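Local atomic coordinates of inositol 2-dehydrogenase (Sinorhizobium meliloti, PDB entry 4HKT), a protein that catalyses the NAD-dependent oxidation of myo-inositol to scyllo-inosose (2-keto-myo-inositol), the first step in the degradation of myo-inositol to acetyl-CoA. Residues A39-I44 and C50-I55; K94-D99 and A105-V110; M130-A135 and I240-S245; D160-S165 and G204-Y209. One frame throughout, in Å; residues are numbered along the deposited sequence. Where two conformers were deposited one is given.

Contact 1: A39-I44 and C50-I55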
# COMPACT_ATOMS: atom_id res chain seq x y z
N ALA B 39 -9.99 -45.28 0.78
CA ALA B 39 -10.36 -44.39 -0.34
C ALA B 39 -9.48 -43.14 -0.37
O ALA B 39 -8.99 -42.73 -1.44
CB ALA B 39 -11.82 -43.98 -0.23
N ALA B 40 -9.26 -42.55 0.80
CA ALA B 40 -8.42 -41.36 0.95
C ALA B 40 -6.98 -41.65 0.52
O ALA B 40 -6.37 -40.84 -0.17
CB ALA B 40 -8.46 -40.85 2.38
N ALA B 41 -6.46 -42.80 0.93
CA ALA B 41 -5.11 -43.22 0.58
C ALA B 41 -5.01 -43.49 -0.91
O ALA B 41 -4.12 -42.97 -1.59
CB ALA B 41 -4.72 -44.46 1.36
N GLU B 42 -5.94 -44.32 -1.39
CA GLU B 42 -6.06 -44.60 -2.82
C GLU B 42 -6.05 -43.32 -3.66
O GLU B 42 -5.30 -43.22 -4.64
CB GLU B 42 -7.35 -45.40 -3.09
CG GLU B 42 -7.29 -46.87 -2.69
CD GLU B 42 -8.67 -47.52 -2.59
OE1 GLU B 42 -9.55 -47.19 -3.42
OE2 GLU B 42 -8.87 -48.36 -1.69
N ALA B 43 -6.85 -42.34 -3.27
CA ALA B 43 -6.89 -41.05 -3.98
C ALA B 43 -5.49 -40.44 -4.15
O ALA B 43 -5.14 -39.95 -5.22
CB ALA B 43 -7.82 -40.07 -3.26
N ILE B 44 -4.69 -40.48 -3.09
CA ILE B 44 -3.35 -39.91 -3.14
C ILE B 44 -2.43 -40.81 -3.96
O ILE B 44 -1.62 -40.31 -4.74
CB ILE B 44 -2.78 -39.64 -1.72
CG1 ILE B 44 -3.59 -38.51 -1.06
CG2 ILE B 44 -1.31 -39.26 -1.77
CD1 ILE B 44 -3.11 -38.10 0.31
N CYS B 50 1.99 -43.62 -6.46
CA CYS B 50 2.70 -44.37 -5.41
C CYS B 50 1.75 -45.42 -4.86
O CYS B 50 0.58 -45.45 -5.23
CB CYS B 50 3.16 -43.42 -4.31
SG CYS B 50 1.79 -42.76 -3.35
N GLU B 51 2.24 -46.28 -3.96
CA GLU B 51 1.49 -47.44 -3.48
C GLU B 51 0.67 -47.11 -2.24
O GLU B 51 1.04 -46.25 -1.45
CB GLU B 51 2.45 -48.58 -3.13
CG GLU B 51 3.53 -48.86 -4.16
CD GLU B 51 4.56 -49.86 -3.66
OE1 GLU B 51 4.16 -50.87 -3.04
OE2 GLU B 51 5.77 -49.63 -3.86
N VAL B 52 -0.43 -47.83 -2.04
CA VAL B 52 -1.11 -47.79 -0.75
C VAL B 52 -0.58 -48.91 0.12
O VAL B 52 -0.77 -50.07 -0.21
CB VAL B 52 -2.63 -47.94 -0.91
CG1 VAL B 52 -3.33 -48.04 0.45
CG2 VAL B 52 -3.17 -46.77 -1.72
N ARG B 53 0.10 -48.58 1.22
CA ARG B 53 0.54 -49.59 2.19
C ARG B 53 -0.08 -49.35 3.56
O ARG B 53 -0.77 -48.35 3.79
CB ARG B 53 2.07 -49.61 2.33
CG ARG B 53 2.82 -49.91 1.05
CD ARG B 53 4.31 -49.98 1.28
NE ARG B 53 5.05 -49.93 0.01
CZ ARG B 53 6.38 -49.88 -0.11
NH1 ARG B 53 7.16 -49.86 0.96
NH2 ARG B 53 6.93 -49.84 -1.31
N THR B 54 0.14 -50.30 4.46
CA THR B 54 -0.26 -50.11 5.85
C THR B 54 0.89 -49.39 6.55
O THR B 54 1.98 -49.26 5.98
CB THR B 54 -0.51 -51.45 6.56
OG1 THR B 54 0.71 -52.18 6.65
CG2 THR B 54 -1.56 -52.28 5.80
N ILE B 55 0.63 -48.93 7.77
CA ILE B 55 1.66 -48.29 8.60
C ILE B 55 2.72 -49.32 9.01
O ILE B 55 3.92 -49.07 8.89
CB ILE B 55 1.04 -47.59 9.83
CG1 ILE B 55 0.20 -46.40 9.33
CG2 ILE B 55 2.13 -47.17 10.81
CD1 ILE B 55 -0.73 -45.78 10.35
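Val52 reaches the flank of helix 38-48 with both of its methyl groups, and these make its closest contacts. CG1 lies against the methyl of Ala41, with Val52 CG1 and Ala41 CB 3.9 Å apart. Val52 CG2 settles on the helix backbone where Ala41 joins Glu42, 3.7 Å from Glu42 N and 3.8 Å from Ala41 C. The fork is turned this way because CG1 stands anti to the backbone N (chi1 174°), which leaves CG2 beside that N. The small Ala41 side chain is consistent with this close approach, Ala41 CA and Val52 CA being 6.2 Å apart. At the margin, the CG methylene of Glu42 passes 4.2 Å from Val52 CG2, while Cys50 SG makes a looser approach to Ile44 O at 4.4 Å. No hydrogen bond crosses the contact.

The neighbours of Val52 point the other way, where Arg53 NH2 and Glu51 OE2 form a salt bridge of 2.8 Å. The carboxylate lies at the edge of the guanidinium, and Arg53 NH2 has a second carboxylate partner in Asp63. Backbone hydrogen bonds join Glu51 with Val31 and Val33, and Arg53 with Val33, aligning strand 51-52 beside strand 28-34. The contact closes the right-handed beta-alpha-beta crossover 28-34, 38-48, 51-52 of the Rossmann domain, with Ile44 and Cys50 packing on Val33 and strand 51-52 at the edge of the parallel sheet.

Contact 2: K94-D99 and A105-V110. With EDO (1,2-ethanediol), chain C.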
# COMPACT_ATOMS: atom_id res chain seq x y z
N LYS B 94 2.34 -30.83 13.77
CA LYS B 94 2.07 -30.45 15.14
C LYS B 94 0.84 -31.21 15.60
O LYS B 94 -0.02 -31.52 14.79
CB LYS B 94 1.81 -28.95 15.25
CG LYS B 94 0.43 -28.58 14.79
CD LYS B 94 0.01 -27.24 15.31
CE LYS B 94 -1.37 -26.91 14.79
NZ LYS B 94 -2.39 -27.60 15.60
N PRO B 95 0.76 -31.52 16.90
CA PRO B 95 1.80 -31.43 17.91
C PRO B 95 2.50 -32.80 18.00
O PRO B 95 2.11 -33.74 17.32
CB PRO B 95 1.01 -31.19 19.20
CG PRO B 95 -0.24 -31.96 18.98
CD PRO B 95 -0.53 -31.90 17.50
N ILE B 96 3.51 -32.90 18.84
CA ILE B 96 4.08 -34.19 19.18
C ILE B 96 3.05 -34.93 20.01
O ILE B 96 2.76 -36.12 19.79
CB ILE B 96 5.38 -34.03 19.94
CG1 ILE B 96 6.46 -33.51 18.97
CG2 ILE B 96 5.84 -35.38 20.48
CD1 ILE B 96 7.69 -32.98 19.64
N ASP B 97 2.50 -34.21 20.98
CA ASP B 97 1.39 -34.71 21.81
C ASP B 97 0.80 -33.52 22.52
O ASP B 97 1.44 -32.48 22.62
CB ASP B 97 1.85 -35.75 22.83
CG ASP B 97 0.68 -36.52 23.44
OD1 ASP B 97 0.14 -37.40 22.75
OD2 ASP B 97 0.31 -36.25 24.61
N LEU B 98 -0.43 -33.63 22.99
CA LEU B 98 -0.99 -32.55 23.79
C LEU B 98 -0.49 -32.54 25.22
O LEU B 98 -0.71 -31.55 25.94
CB LEU B 98 -2.52 -32.56 23.73
CG LEU B 98 -3.03 -32.34 22.32
CD1 LEU B 98 -4.53 -32.54 22.22
CD2 LEU B 98 -2.66 -30.97 21.79
N ASP B 99 0.19 -33.59 25.66
CA ASP B 99 0.62 -33.71 27.04
C ASP B 99 2.14 -33.60 27.12
O ASP B 99 2.84 -34.41 26.55
CB ASP B 99 0.19 -35.08 27.61
CG ASP B 99 0.62 -35.28 29.05
OD1 ASP B 99 -0.25 -35.28 29.92
OD2 ASP B 99 1.81 -35.44 29.34
N ALA B 105 8.86 -37.90 27.02
CA ALA B 105 9.15 -39.31 26.88
C ALA B 105 9.50 -39.64 25.43
O ALA B 105 10.42 -40.39 25.17
CB ALA B 105 7.95 -40.15 27.32
N CYS B 106 8.75 -39.08 24.50
CA CYS B 106 8.97 -39.26 23.09
C CYS B 106 10.37 -38.74 22.63
O CYS B 106 11.13 -39.46 21.99
CB CYS B 106 7.84 -38.56 22.35
SG CYS B 106 7.93 -38.56 20.58
N LEU B 107 10.69 -37.51 23.00
CA LEU B 107 12.00 -36.91 22.70
C LEU B 107 13.17 -37.71 23.29
O LEU B 107 14.22 -37.76 22.69
CB LEU B 107 12.04 -35.46 23.19
CG LEU B 107 10.97 -34.53 22.56
CD1 LEU B 107 11.15 -33.09 23.02
CD2 LEU B 107 10.95 -34.61 21.03
N LYS B 108 12.98 -38.35 24.43
CA LYS B 108 14.02 -39.21 24.99
C LYS B 108 14.24 -40.42 24.03
O LYS B 108 15.37 -40.75 23.73
CB LYS B 108 13.65 -39.65 26.42
CG LYS B 108 14.82 -40.23 27.22
CD LYS B 108 14.35 -40.98 28.47
CE LYS B 108 15.51 -41.56 29.29
NZ LYS B 108 16.60 -42.15 28.44
N VAL B 109 13.18 -41.01 23.49
CA VAL B 109 13.36 -42.09 22.55
C VAL B 109 14.07 -41.57 21.29
O VAL B 109 14.98 -42.24 20.77
CB VAL B 109 12.02 -42.75 22.17
CG1 VAL B 109 12.23 -43.77 21.06
CG2 VAL B 109 11.34 -43.36 23.40
N VAL B 110 13.67 -40.40 20.82
CA VAL B 110 14.29 -39.79 19.63
C VAL B 110 15.79 -39.53 19.87
O VAL B 110 16.61 -39.79 18.98
CB VAL B 110 13.56 -38.48 19.24
CG1 VAL B 110 14.42 -37.61 18.32
CG2 VAL B 110 12.21 -38.81 18.59
C1 EDO C . -3.64 -30.96 26.88
O1 EDO C . -3.01 -32.04 27.55
C2 EDO C . -4.86 -31.41 26.08
O2 EDO C . -6.04 -30.95 26.74
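A single side chain, Ile96, carries one whole side of this contact, sending both of its methyls to consecutive residues of helix 100-112, Cys106 and Leu107. It sits just after a cis peptide bond between Lys94 and Pro95, in the Rossmann-domain loop that leads from strand 89-93 into that same helix, so the loop folds back on the helix it precedes. The first torsion (chi1 -70°) sets CG2 anti to the backbone N and aims it at Cys106, while the extended chi2 (165°) carries CD1 away to Leu107. CG2 meets the thiol of Cys106, with Ile96 CG2 to Cys106 SG at 3.8 Å. The Leu107 side chain crosses that of Ile96 at about a right angle and brings its CD2 methyl to the loop.

Asp97 OD2 accepts from the backbone N of Asp99 at 2.9 Å, forming an Asx turn; the N-H meets OD2 on the anti side, 32° out of the carboxylate plane. Asp99, the N-cap of helix 100-112, accepts from Arg102 N through OD2. Cys106 also packs against Ile80 of helix 76-85. On the loop side, a 1,2-ethanediol probably carried over from crystallisation donates from O1 to Leu98 O at 2.8 Å. The second apolar branch ends with Ile96 CD1 3.9 Å from Leu107 CD2.

Contact 3: M130-A135 and I240-S245. With EDO (1,2-ethanediol), chain D.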
# COMPACT_ATOMS: atom_id res chain seq x y z
N MSE B 130 10.55 -15.64 6.74
CA MSE B 130 12.01 -15.92 6.78
C MSE B 130 12.79 -14.66 6.56
O MSE B 130 13.81 -14.41 7.22
CB MSE B 130 12.44 -16.95 5.73
CG MSE B 130 12.22 -18.37 6.18
SE MSE B 130 12.78 -19.66 4.76
CE MSE B 130 14.72 -19.29 4.79
N ALA B 131 12.32 -13.85 5.62
CA ALA B 131 12.97 -12.58 5.31
C ALA B 131 12.85 -11.58 6.48
O ALA B 131 13.74 -10.75 6.69
CB ALA B 131 12.39 -11.99 4.02
N VAL B 132 11.77 -11.67 7.26
CA VAL B 132 11.69 -10.86 8.48
C VAL B 132 12.81 -11.27 9.40
O VAL B 132 13.58 -10.44 9.88
CB VAL B 132 10.31 -10.97 9.15
CG1 VAL B 132 10.35 -10.33 10.53
CG2 VAL B 132 9.20 -10.37 8.31
N ARG B 133 12.92 -12.57 9.65
CA ARG B 133 13.95 -13.07 10.53
C ARG B 133 15.41 -12.73 10.05
O ARG B 133 16.27 -12.33 10.84
CB ARG B 133 13.77 -14.57 10.70
CG ARG B 133 14.88 -15.24 11.46
CD ARG B 133 14.75 -14.93 12.94
NE ARG B 133 15.98 -14.45 13.51
CZ ARG B 133 16.08 -13.76 14.66
NH1 ARG B 133 15.02 -13.51 15.42
NH2 ARG B 133 17.28 -13.35 15.06
N LYS B 134 15.64 -12.88 8.75
CA LYS B 134 16.92 -12.53 8.12
C LYS B 134 17.26 -11.03 8.30
O LYS B 134 18.41 -10.64 8.58
CB LYS B 134 16.88 -12.92 6.63
CG LYS B 134 18.12 -12.48 5.85
CD LYS B 134 18.26 -13.17 4.48
CE LYS B 134 19.73 -13.42 4.14
NZ LYS B 134 20.51 -12.15 4.14
N ALA B 135 16.26 -10.18 8.16
CA ALA B 135 16.46 -8.76 8.40
C ALA B 135 16.88 -8.51 9.82
O ALA B 135 17.78 -7.69 10.07
CB ALA B 135 15.21 -7.96 8.04
N ILE B 240 3.01 -10.58 11.12
CA ILE B 240 4.01 -10.47 12.16
C ILE B 240 4.67 -9.11 12.01
O ILE B 240 4.80 -8.55 10.90
CB ILE B 240 5.06 -11.58 12.13
CG1 ILE B 240 5.83 -11.56 10.78
CG2 ILE B 240 4.42 -12.95 12.35
CD1 ILE B 240 7.07 -12.44 10.78
N GLU B 241 5.09 -8.60 13.14
CA GLU B 241 5.75 -7.30 13.22
C GLU B 241 6.74 -7.32 14.35
O GLU B 241 6.45 -7.87 15.44
CB GLU B 241 4.71 -6.20 13.41
CG GLU B 241 5.39 -4.83 13.46
CD GLU B 241 4.47 -3.67 13.79
OE1 GLU B 241 3.28 -3.87 14.07
OE2 GLU B 241 4.98 -2.52 13.76
N VAL B 242 7.91 -6.71 14.13
CA VAL B 242 8.96 -6.68 15.12
C VAL B 242 9.56 -5.26 15.21
O VAL B 242 10.12 -4.74 14.21
CB VAL B 242 10.07 -7.69 14.83
CG1 VAL B 242 11.08 -7.67 15.96
CG2 VAL B 242 9.51 -9.08 14.63
N HIS B 243 9.37 -4.65 16.36
CA HIS B 243 9.90 -3.33 16.64
C HIS B 243 11.21 -3.55 17.37
O HIS B 243 11.25 -4.34 18.29
CB HIS B 243 8.94 -2.53 17.48
CG HIS B 243 9.45 -1.18 17.89
ND1 HIS B 243 9.71 -0.17 16.99
CD2 HIS B 243 9.73 -0.67 19.11
CE1 HIS B 243 10.15 0.89 17.63
NE2 HIS B 243 10.15 0.62 18.92
N GLY B 244 12.26 -2.88 16.89
CA GLY B 244 13.61 -2.96 17.46
C GLY B 244 14.21 -1.58 17.69
O GLY B 244 13.56 -0.56 17.40
N SER B 245 15.44 -1.54 18.21
CA SER B 245 16.06 -0.27 18.63
C SER B 245 16.31 0.67 17.45
O SER B 245 16.23 1.90 17.57
CB SER B 245 17.38 -0.52 19.43
OG SER B 245 18.28 -1.35 18.70
C1 EDO D . 6.98 -1.72 8.80
O1 EDO D . 5.67 -1.52 8.26
C2 EDO D . 6.89 -2.10 10.28
O2 EDO D . 6.46 -1.00 11.08
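Helix-on-sheet packing in the C-terminal domain brings Val132 of helix 127-137 onto Ile240 and Val242 of strand 237-244, an apolar contact between buried side chains. Ile240 CD1 sits over the fork of the valine, lying 3.9 Å from Val132 CG1 and equally far from Val132 CG2 and Val132 CB. The two side chains run past each other in opposite directions. Ile240 places its CG1 between the backbone N and the carbonyl carbon (chi1 60°), and its extended end carries CD1 to the helix. The second pair is looser, Val132 CG1 standing 4.4 Å from Val242 CG2.

Glu241, between these two residues, points away from the helix, as strand alternation requires. Its OE2 forms salt bridges with Arg152 and Arg239 of the second subunit, so the strand's other side feeds a charged subunit interface. A 1,2-ethanediol makes a weak hydrogen bond to the same oxygen, at 3.4 Å from its O2 to Glu241 OE2, and also bonds Glu260 OE1 of the third subunit.

Ile259 of the third subunit also packs on Val132. Within the chain, Val249 and Ala251 of the adjacent strand 248-251 lie beside the contact, Met179 and Leu183 of helix 168-184 cover Ile240, and strand 144-152 flanks strand 237-244 on its other side.

Contact 4: D160-S165 and G204-Y209. With EDO (1,2-ethanediol), chain Y.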
# COMPACT_ATOMS: atom_id res chain seq x y z
N ASP B 160 -16.56 -31.56 17.11
CA ASP B 160 -15.90 -32.87 17.31
C ASP B 160 -14.35 -32.71 17.24
O ASP B 160 -13.59 -33.30 18.03
CB ASP B 160 -16.40 -33.93 16.31
CG ASP B 160 -16.25 -33.50 14.85
OD1 ASP B 160 -15.79 -32.37 14.59
OD2 ASP B 160 -16.63 -34.27 13.93
N TYR B 161 -13.89 -31.85 16.34
CA TYR B 161 -12.47 -31.53 16.26
C TYR B 161 -12.02 -30.74 17.52
O TYR B 161 -11.01 -31.06 18.13
CB TYR B 161 -12.18 -30.70 15.01
CG TYR B 161 -10.71 -30.37 14.93
CD1 TYR B 161 -9.83 -31.19 14.20
CD2 TYR B 161 -10.18 -29.30 15.65
CE1 TYR B 161 -8.45 -30.92 14.18
CE2 TYR B 161 -8.83 -29.01 15.61
CZ TYR B 161 -7.97 -29.82 14.89
OH TYR B 161 -6.63 -29.52 14.89
N ILE B 162 -12.78 -29.71 17.88
CA ILE B 162 -12.47 -28.94 19.10
C ILE B 162 -12.21 -29.82 20.31
O ILE B 162 -11.18 -29.68 20.99
CB ILE B 162 -13.54 -27.90 19.36
CG1 ILE B 162 -13.35 -26.79 18.31
CG2 ILE B 162 -13.42 -27.36 20.79
CD1 ILE B 162 -14.51 -25.88 18.17
N LYS B 163 -13.13 -30.75 20.59
CA LYS B 163 -13.02 -31.65 21.74
C LYS B 163 -11.77 -32.48 21.77
O LYS B 163 -11.35 -32.86 22.83
CB LYS B 163 -14.25 -32.56 21.87
CG LYS B 163 -15.43 -31.81 22.46
CD LYS B 163 -16.72 -32.58 22.39
CE LYS B 163 -17.80 -31.82 23.15
NZ LYS B 163 -19.18 -32.25 22.80
N ARG B 164 -11.15 -32.77 20.64
CA ARG B 164 -9.91 -33.56 20.68
C ARG B 164 -8.65 -32.72 20.39
O ARG B 164 -7.57 -33.27 20.19
CB ARG B 164 -10.00 -34.76 19.73
CG ARG B 164 -10.15 -34.42 18.26
CD ARG B 164 -10.28 -35.70 17.44
NE ARG B 164 -11.21 -35.51 16.36
CZ ARG B 164 -10.86 -35.10 15.15
NH1 ARG B 164 -9.59 -34.87 14.86
NH2 ARG B 164 -11.80 -34.93 14.23
N SER B 165 -8.80 -31.39 20.40
CA SER B 165 -7.75 -30.49 19.89
C SER B 165 -6.81 -29.96 20.96
O SER B 165 -5.78 -29.36 20.63
CB SER B 165 -8.39 -29.30 19.16
OG SER B 165 -9.05 -28.41 20.07
N GLY B 204 -17.71 -22.49 23.30
CA GLY B 204 -17.75 -22.40 24.76
C GLY B 204 -18.37 -23.60 25.44
O GLY B 204 -17.85 -24.11 26.43
N ASP B 205 -19.48 -24.08 24.90
CA ASP B 205 -20.13 -25.27 25.46
C ASP B 205 -19.19 -26.48 25.39
O ASP B 205 -19.21 -27.35 26.26
CB ASP B 205 -21.45 -25.59 24.72
CG ASP B 205 -22.52 -24.52 24.93
OD1 ASP B 205 -22.46 -23.75 25.94
OD2 ASP B 205 -23.44 -24.44 24.08
N ALA B 206 -18.36 -26.53 24.35
CA ALA B 206 -17.36 -27.60 24.24
C ALA B 206 -16.15 -27.42 25.18
O ALA B 206 -15.26 -28.23 25.19
CB ALA B 206 -16.88 -27.73 22.79
N GLY B 207 -16.12 -26.35 25.96
CA GLY B 207 -14.98 -26.13 26.86
C GLY B 207 -13.79 -25.37 26.27
O GLY B 207 -12.70 -25.39 26.85
N ASP B 208 -14.00 -24.65 25.17
CA ASP B 208 -12.92 -23.97 24.47
C ASP B 208 -13.24 -22.46 24.39
O ASP B 208 -14.30 -22.02 24.77
CB ASP B 208 -12.71 -24.57 23.08
CG ASP B 208 -11.33 -24.31 22.51
OD1 ASP B 208 -10.41 -23.82 23.25
OD2 ASP B 208 -11.15 -24.61 21.30
N TYR B 209 -12.29 -21.69 23.89
CA TYR B 209 -12.44 -20.30 23.67
C TYR B 209 -12.21 -20.10 22.20
O TYR B 209 -11.52 -20.91 21.54
CB TYR B 209 -11.37 -19.53 24.49
CG TYR B 209 -11.51 -19.62 26.01
CD1 TYR B 209 -12.48 -18.88 26.68
CD2 TYR B 209 -10.63 -20.39 26.77
CE1 TYR B 209 -12.62 -18.94 28.07
CE2 TYR B 209 -10.75 -20.45 28.16
CZ TYR B 209 -11.75 -19.73 28.79
OH TYR B 209 -11.83 -19.78 30.17
C1 EDO Y . -10.67 -28.00 24.19
O1 EDO Y . -9.81 -28.54 25.20
C2 EDO Y . -11.94 -28.82 24.16
O2 EDO Y . -12.63 -28.69 25.40
O HOH W 1 -9.28 -25.57 19.52
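Short helix 159-163 and the residues after it meet the end of helix 201-205 in the C-terminal domain, the latter finishing in a Schellman motif at Gly207. The CG2 methyl of Ile162, anti to the backbone N (CG1 at chi1 -73°), touches Ala206 CB at 4.0 Å and runs up against Asp208, with Ile162 CG2 to Asp208 CB at 3.7 Å. Ile162 CG2 also lies 3.6 Å from Asp208 OD2, so one methyl packs against the carboxylate. Lys163 lends its aliphatic end at the margin, Lys163 CE lying 4.2 Å from Ala206 CB.

The polar link is indirect: a water donates to Ser165 OG and to Asp208 OD2, the latter at 2.8 Å. Ser165 OG itself donates to Ile162 O at 2.6 Å, and since Ser165 N uses the same oxygen, that carbonyl has two partners. Asp208 OD1 accepts from Ile168 N as well as, weakly, from Tyr209 N, which, with the water on OD2, probably restrains the rotation of the carboxylate. A 1,2-ethanediol, likely a crystallisation additive, hydrogen-bonds through O2 to Ala206 O at 2.7 Å. Ile203 also packs on Ile162 and Asp208, and the positive phi of Gly207 (88°) turns the chain as is typical of a Schellman helix C-cap.

Contacts 1 and 2 belong to the Rossmann domain, contacts 3 and 4 to the C-terminal domain. Contact 3 is wholly buried and apolar, joining segments far apart in sequence near two other subunits. Contact 2 is likewise apolar, but local, tying a loop to the helix it enters. Contact 1, at the sheet edge, mixes buried Ala41 with exposed Val52 and Glu42. Contact 4, partly buried, links its two segments through a water. No direct hydrogen bond crosses any of them. Contacts 2 and 4 touch across the domains, Leu98 CD1 lying 3.7 Å from Ser165 C, whereas the centres of contacts 1 and 3 are about 41 Å apart.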